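Local coordinates for SVS_variant_AS1 (Streptomyces sp. CWA1, PDB 6TJA), which probably cyclises geranylgeranyl diphosphate to the diterpene spiroviolene, as an engineered ancestral variant of a bacterial class I terpene synthase, at residues G40-E45 / A49-T54; M208-V213 / D281-G286. All coordinates share one frame; numbering follows the deposited sequence.

Contact 1. Residues G40-E45 / A49-T54; sequences GMCASE and AWVIAT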
loop_
_atom_site.group_PDB
_atom_site.type_symbol
_atom_site.label_atom_id
_atom_site.label_comp_id
_atom_site.label_asym_id
_atom_site.label_seq_id
_atom_site.Cartn_x
_atom_site.Cartn_y
_atom_site.Cartn_z
ATOM N N GLY A 40 -25.226 7.945 4.777
ATOM C CA GLY A 40 -25.169 8.797 3.575
ATOM C C GLY A 40 -24.514 8.052 2.431
ATOM O O GLY A 40 -24.358 8.619 1.360
ATOM N N MET A 41 -24.128 6.799 2.655
ATOM C CA MET A 41 -23.410 5.958 1.668
ATOM C C MET A 41 -24.350 5.615 0.507
ATOM O O MET A 41 -23.872 5.373 -0.614
ATOM C CB MET A 41 -22.943 4.685 2.376
ATOM C CG MET A 41 -22.106 3.759 1.536
ATOM S SD MET A 41 -21.459 2.456 2.596
ATOM C CE MET A 41 -22.911 1.442 2.869
ATOM N N CYS A 42 -25.653 5.587 0.769
ATOM C CA CYS A 42 -26.690 5.146 -0.198
ATOM C C CYS A 42 -27.516 6.354 -0.680
ATOM O O CYS A 42 -28.050 7.116 0.183
ATOM C CB CYS A 42 -27.548 4.065 0.446
ATOM S SG CYS A 42 -26.592 2.582 0.870
ATOM N N ALA A 43 -27.602 6.511 -2.011
ATOM C CA ALA A 43 -28.336 7.580 -2.733
ATOM C C ALA A 43 -29.858 7.340 -2.688
ATOM O O ALA A 43 -30.594 8.335 -2.498
ATOM C CB ALA A 43 -27.834 7.662 -4.154
ATOM N N SER A 44 -30.309 6.085 -2.854
ATOM C CA SER A 44 -31.742 5.683 -2.958
ATOM C C SER A 44 -32.071 4.502 -2.023
ATOM O O SER A 44 -31.140 3.842 -1.535
ATOM C CB SER A 44 -32.090 5.366 -4.394
ATOM O OG SER A 44 -31.873 3.994 -4.696
ATOM N N GLU A 45 -33.360 4.237 -1.790
ATOM C CA GLU A 45 -33.865 3.077 -1.003
ATOM C C GLU A 45 -33.456 1.757 -1.681
ATOM O O GLU A 45 -33.093 0.821 -0.960
ATOM C CB GLU A 45 -35.387 3.170 -0.834
ATOM C CG GLU A 45 -35.991 2.056 0.023
ATOM C CD GLU A 45 -35.573 2.042 1.489
ATOM O OE1 GLU A 45 -35.039 3.068 1.975
ATOM O OE2 GLU A 45 -35.788 1.004 2.150
ATOM N N ALA A 49 -31.292 -1.231 0.361
ATOM C CA ALA A 49 -31.775 -2.626 0.415
ATOM C C ALA A 49 -30.727 -3.551 -0.220
ATOM O O ALA A 49 -30.532 -4.668 0.304
ATOM C CB ALA A 49 -33.109 -2.751 -0.279
ATOM N N TRP A 50 -30.088 -3.119 -1.310
ATOM C CA TRP A 50 -29.002 -3.904 -1.964
ATOM C C TRP A 50 -27.879 -4.153 -0.943
ATOM O O TRP A 50 -27.477 -5.321 -0.772
ATOM C CB TRP A 50 -28.477 -3.232 -3.240
ATOM C CG TRP A 50 -27.542 -4.133 -3.984
ATOM C CD1 TRP A 50 -27.871 -5.055 -4.938
ATOM C CD2 TRP A 50 -26.118 -4.242 -3.792
ATOM N NE1 TRP A 50 -26.749 -5.719 -5.363
ATOM C CE2 TRP A 50 -25.659 -5.244 -4.678
ATOM C CE3 TRP A 50 -25.187 -3.592 -2.966
ATOM C CZ2 TRP A 50 -24.309 -5.606 -4.752
ATOM C CZ3 TRP A 50 -23.857 -3.952 -3.036
ATOM C CH2 TRP A 50 -23.429 -4.955 -3.911
ATOM N N VAL A 51 -27.433 -3.108 -0.243
ATOM C CA VAL A 51 -26.290 -3.205 0.709
ATOM C C VAL A 51 -26.698 -4.085 1.909
ATOM O O VAL A 51 -25.928 -4.991 2.285
ATOM C CB VAL A 51 -25.795 -1.804 1.119
ATOM C CG1 VAL A 51 -24.705 -1.880 2.178
ATOM C CG2 VAL A 51 -25.282 -1.019 -0.097
ATOM N N ILE A 52 -27.883 -3.855 2.481
ATOM C CA ILE A 52 -28.442 -4.673 3.603
ATOM C C ILE A 52 -28.428 -6.157 3.186
ATOM O O ILE A 52 -27.940 -7.006 3.955
ATOM C CB ILE A 52 -29.833 -4.124 3.977
ATOM C CG1 ILE A 52 -29.695 -2.798 4.727
ATOM C CG2 ILE A 52 -30.665 -5.127 4.770
ATOM C CD1 ILE A 52 -31.004 -2.067 4.891
ATOM N N ALA A 53 -28.867 -6.438 1.968
ATOM C CA ALA A 53 -29.047 -7.794 1.413
ATOM C C ALA A 53 -27.698 -8.483 1.162
ATOM O O ALA A 53 -27.706 -9.700 0.910
ATOM C CB ALA A 53 -29.868 -7.717 0.130
ATOM N N THR A 54 -26.558 -7.781 1.198
ATOM C CA THR A 54 -25.238 -8.480 1.224
ATOM C C THR A 54 -25.140 -9.360 2.483
ATOM O O THR A 54 -24.449 -10.371 2.387
ATOM C CB THR A 54 -24.025 -7.544 1.165
ATOM O OG1 THR A 54 -24.010 -6.705 2.326
ATOM C CG2 THR A 54 -23.997 -6.735 -0.117
#
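The chain turns back on itself between Cys42 and Val51, whose CA atoms stand 8.4 Å apart, and draws closer at Glu45 and Ala49, where one turn of helix brings the CA atoms to 6.2 Å. At that close end the link is a backbone bond: Ala49 N donates to Glu45 O at 3.0 Å, nearly straight at 166°. Ser44 is the N-cap of helix 45-52, and its OG turns to the N of Glu47 in a weak hydrogen bond. The methyl of Ala49 sits beside the same carbonyl, its CB 3.6 Å from Glu45 O, while the carboxylate of Glu45 is engaged with Arg48 in a salt bridge.

This is a short loop joining two consecutive helices of an all-alpha terpene synthase, folded back on the helix it leads into: after helix 25-38 the chain leaves helical geometry at Gly40, which has positive phi, and helix 45-52 soon starts. The apolar half of the contact ties the loop to the second turn of the new helix. Both branches of Val51 are used. CG1 receives the terminal CE of Met41 at 3.8 Å; CG2, on the other branch, meets SG of Cys42 at 4.0 Å. Met41 reaches this spot by running extended through its first two torsions and then bending at the sulfur (chi3 74°), which swings the methyl in to meet Val51 at a slant. Cys42 needs no such reach: its CB is directed toward the helix, and SG lies beside the backbone N (chi1 -63°).

All three side chains are buried. Trp35 and Ile36 of helix 25-38 add to the packing on Met41 and Val51 respectively, and Tyr81 of helix 70-91 also touches Val51.

Contact 2. Residues M208-V213 / D281-G286; sequences MHRPAV and DRVRPG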
loop_
_atom_site.group_PDB
_atom_site.type_symbol
_atom_site.label_atom_id
_atom_site.label_comp_id
_atom_site.label_asym_id
_atom_site.label_seq_id
_atom_site.Cartn_x
_atom_site.Cartn_y
_atom_site.Cartn_z
ATOM N N MET A 208 3.724 -11.427 12.888
ATOM C CA MET A 208 2.909 -11.061 11.766
ATOM C C MET A 208 3.644 -11.021 10.452
ATOM O O MET A 208 3.118 -11.453 9.488
ATOM C CB MET A 208 2.207 -9.731 11.989
ATOM C CG MET A 208 1.131 -9.409 10.967
ATOM S SD MET A 208 -0.126 -10.638 10.610
ATOM C CE MET A 208 -1.555 -9.921 11.335
ATOM N N HIS A 209 4.866 -10.519 10.459
ATOM C CA HIS A 209 5.656 -10.372 9.250
ATOM C C HIS A 209 6.522 -11.538 8.777
ATOM O O HIS A 209 7.161 -11.436 7.803
ATOM C CB HIS A 209 6.369 -9.031 9.237
ATOM C CG HIS A 209 5.451 -7.878 9.437
ATOM N ND1 HIS A 209 4.332 -7.682 8.672
ATOM C CD2 HIS A 209 5.467 -6.875 10.331
ATOM C CE1 HIS A 209 3.715 -6.597 9.070
ATOM N NE2 HIS A 209 4.380 -6.094 10.081
ATOM N N ARG A 210 6.564 -12.588 9.567
ATOM C CA ARG A 210 7.153 -13.899 9.203
ATOM C C ARG A 210 6.680 -14.288 7.802
ATOM O O ARG A 210 5.469 -14.347 7.534
ATOM C CB ARG A 210 6.761 -15.004 10.192
ATOM C CG ARG A 210 7.560 -15.044 11.484
ATOM C CD ARG A 210 7.000 -16.115 12.410
ATOM N NE ARG A 210 7.269 -17.422 11.849
ATOM C CZ ARG A 210 6.791 -18.588 12.290
ATOM N NH1 ARG A 210 5.947 -18.623 13.301
ATOM N NH2 ARG A 210 7.142 -19.710 11.674
ATOM N N PRO A 211 7.626 -14.534 6.866
ATOM C CA PRO A 211 7.268 -14.999 5.526
ATOM C C PRO A 211 6.180 -16.097 5.555
ATOM O O PRO A 211 5.253 -16.005 4.771
ATOM C CB PRO A 211 8.654 -15.425 4.993
ATOM C CG PRO A 211 9.578 -14.378 5.562
ATOM C CD PRO A 211 9.079 -14.272 6.997
ATOM N N ALA A 212 6.241 -17.029 6.512
ATOM C CA ALA A 212 5.319 -18.179 6.612
ATOM C C ALA A 212 3.890 -17.696 6.830
ATOM O O ALA A 212 3.000 -18.222 6.209
ATOM C CB ALA A 212 5.764 -19.097 7.706
ATOM N N VAL A 213 3.714 -16.694 7.682
ATOM C CA VAL A 213 2.400 -16.117 8.058
ATOM C C VAL A 213 1.893 -15.234 6.912
ATOM O O VAL A 213 0.682 -15.232 6.637
ATOM C CB VAL A 213 2.523 -15.317 9.363
ATOM C CG1 VAL A 213 1.239 -14.567 9.679
ATOM C CG2 VAL A 213 2.908 -16.229 10.504
ATOM N N ASP A 281 -0.261 -26.371 9.506
ATOM C CA ASP A 281 0.027 -27.468 10.470
ATOM C C ASP A 281 1.480 -27.364 10.945
ATOM O O ASP A 281 1.741 -27.753 12.078
ATOM C CB ASP A 281 -0.388 -28.821 9.874
ATOM C CG ASP A 281 -1.892 -29.077 9.947
ATOM O OD1 ASP A 281 -2.626 -28.178 10.406
ATOM O OD2 ASP A 281 -2.332 -30.169 9.537
ATOM N N ARG A 282 2.385 -26.799 10.145
ATOM C CA ARG A 282 3.819 -26.648 10.515
ATOM C C ARG A 282 3.980 -25.424 11.426
ATOM O O ARG A 282 4.795 -25.455 12.352
ATOM C CB ARG A 282 4.638 -26.606 9.225
ATOM C CG ARG A 282 6.091 -26.214 9.403
ATOM C CD ARG A 282 6.917 -26.484 8.144
ATOM N NE ARG A 282 7.019 -25.404 7.162
ATOM C CZ ARG A 282 7.513 -24.173 7.388
ATOM N NH1 ARG A 282 7.901 -23.782 8.593
ATOM N NH2 ARG A 282 7.596 -23.309 6.391
ATOM N N VAL A 283 3.184 -24.386 11.220
ATOM C CA VAL A 283 3.336 -23.072 11.912
ATOM C C VAL A 283 2.544 -23.076 13.223
ATOM O O VAL A 283 2.984 -22.422 14.180
ATOM C CB VAL A 283 2.860 -21.942 10.980
ATOM C CG1 VAL A 283 2.677 -20.632 11.697
ATOM C CG2 VAL A 283 3.806 -21.780 9.811
ATOM N N ARG A 284 1.390 -23.728 13.256
ATOM C CA ARG A 284 0.413 -23.543 14.364
ATOM C C ARG A 284 1.015 -24.012 15.696
ATOM O O ARG A 284 0.874 -23.323 16.686
ATOM C CB ARG A 284 -0.929 -24.208 14.064
ATOM C CG ARG A 284 -1.999 -23.920 15.111
ATOM C CD ARG A 284 -2.070 -25.022 16.168
ATOM N NE ARG A 284 -2.389 -26.299 15.513
ATOM C CZ ARG A 284 -3.622 -26.723 15.201
ATOM N NH1 ARG A 284 -4.692 -25.997 15.507
ATOM N NH2 ARG A 284 -3.771 -27.888 14.591
ATOM N N PRO A 285 1.679 -25.180 15.784
ATOM C CA PRO A 285 2.148 -25.707 17.074
ATOM C C PRO A 285 3.000 -24.726 17.889
ATOM O O PRO A 285 2.766 -24.616 19.075
ATOM C CB PRO A 285 2.952 -26.960 16.658
ATOM C CG PRO A 285 2.212 -27.429 15.414
ATOM C CD PRO A 285 1.914 -26.127 14.675
ATOM N N GLY A 286 3.881 -23.977 17.220
ATOM C CA GLY A 286 4.811 -23.022 17.857
ATOM C C GLY A 286 4.211 -21.638 18.062
ATOM O O GLY A 286 4.771 -20.867 18.842
HETATM O O HOH W 1 5.188 -20.932 14.881
#
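Ala212 and Val283 mark the closest backbone approach, their CA atoms 7.5 Å apart, where the first turn of helix 211-231 lies beside the C-terminal part of helix 258-283. No direct hydrogen bond joins the segments. The apolar link is Ala212 CB against Val283 CG2 at 3.9 Å, both residues buried and both pointing into the interface. The second branch of the valine, CG1, approaches the guanidinium of Arg210 obliquely, 4.2 Å from NH1.

Arg210, the N-cap residue of its helix, comes at Val283 from the opposite direction. Its chain is extended about CB-CG but kinks at chi3 (69°), bringing the guanidinium up to the CG1 methyl, with NH1 facing a bridging water. This water accepts from Arg210 NH1 at 2.9 Å, lying in the guanidinium plane at its edge, and donates to Val283 O at 2.8 Å. The arginine thus reaches Val283 O through a single water. Arg282 brings a like charge within 5.2 Å, measured from Arg210 NH2 to Arg282 NH1, but its own NH2 forms a salt bridge with Asp356, which would be expected to ease any repulsion.

Leu295 of helix 289-309 also packs on Val283. A helix start set beside a helix end, joined by one alanine-valine contact and a bridging water, is part of the helix packing of the alpha-helical class I terpene synthase fold.

In the fold
Contacts 1 and 2 lie on opposite sides of the chain's centre, each with its own centre about 20 Å from it. Their centres are about 39 Å apart and their nearest atoms about 24 Å, so neither touches the other. They also follow in series: the local turn of contact 1 closes before contact 2 brings together parts 68 residues apart. Contact 1 packs against helix 70-91, at whose C-terminal end the sequence DDHRCD begins, probably the metal-binding aspartate-rich motif, and Trp50 touches Asp88 within it. Contact 2 lies at the start of helix 211-231 and borders the second subunit, where Pro211 packs on Pro143 of that subunit.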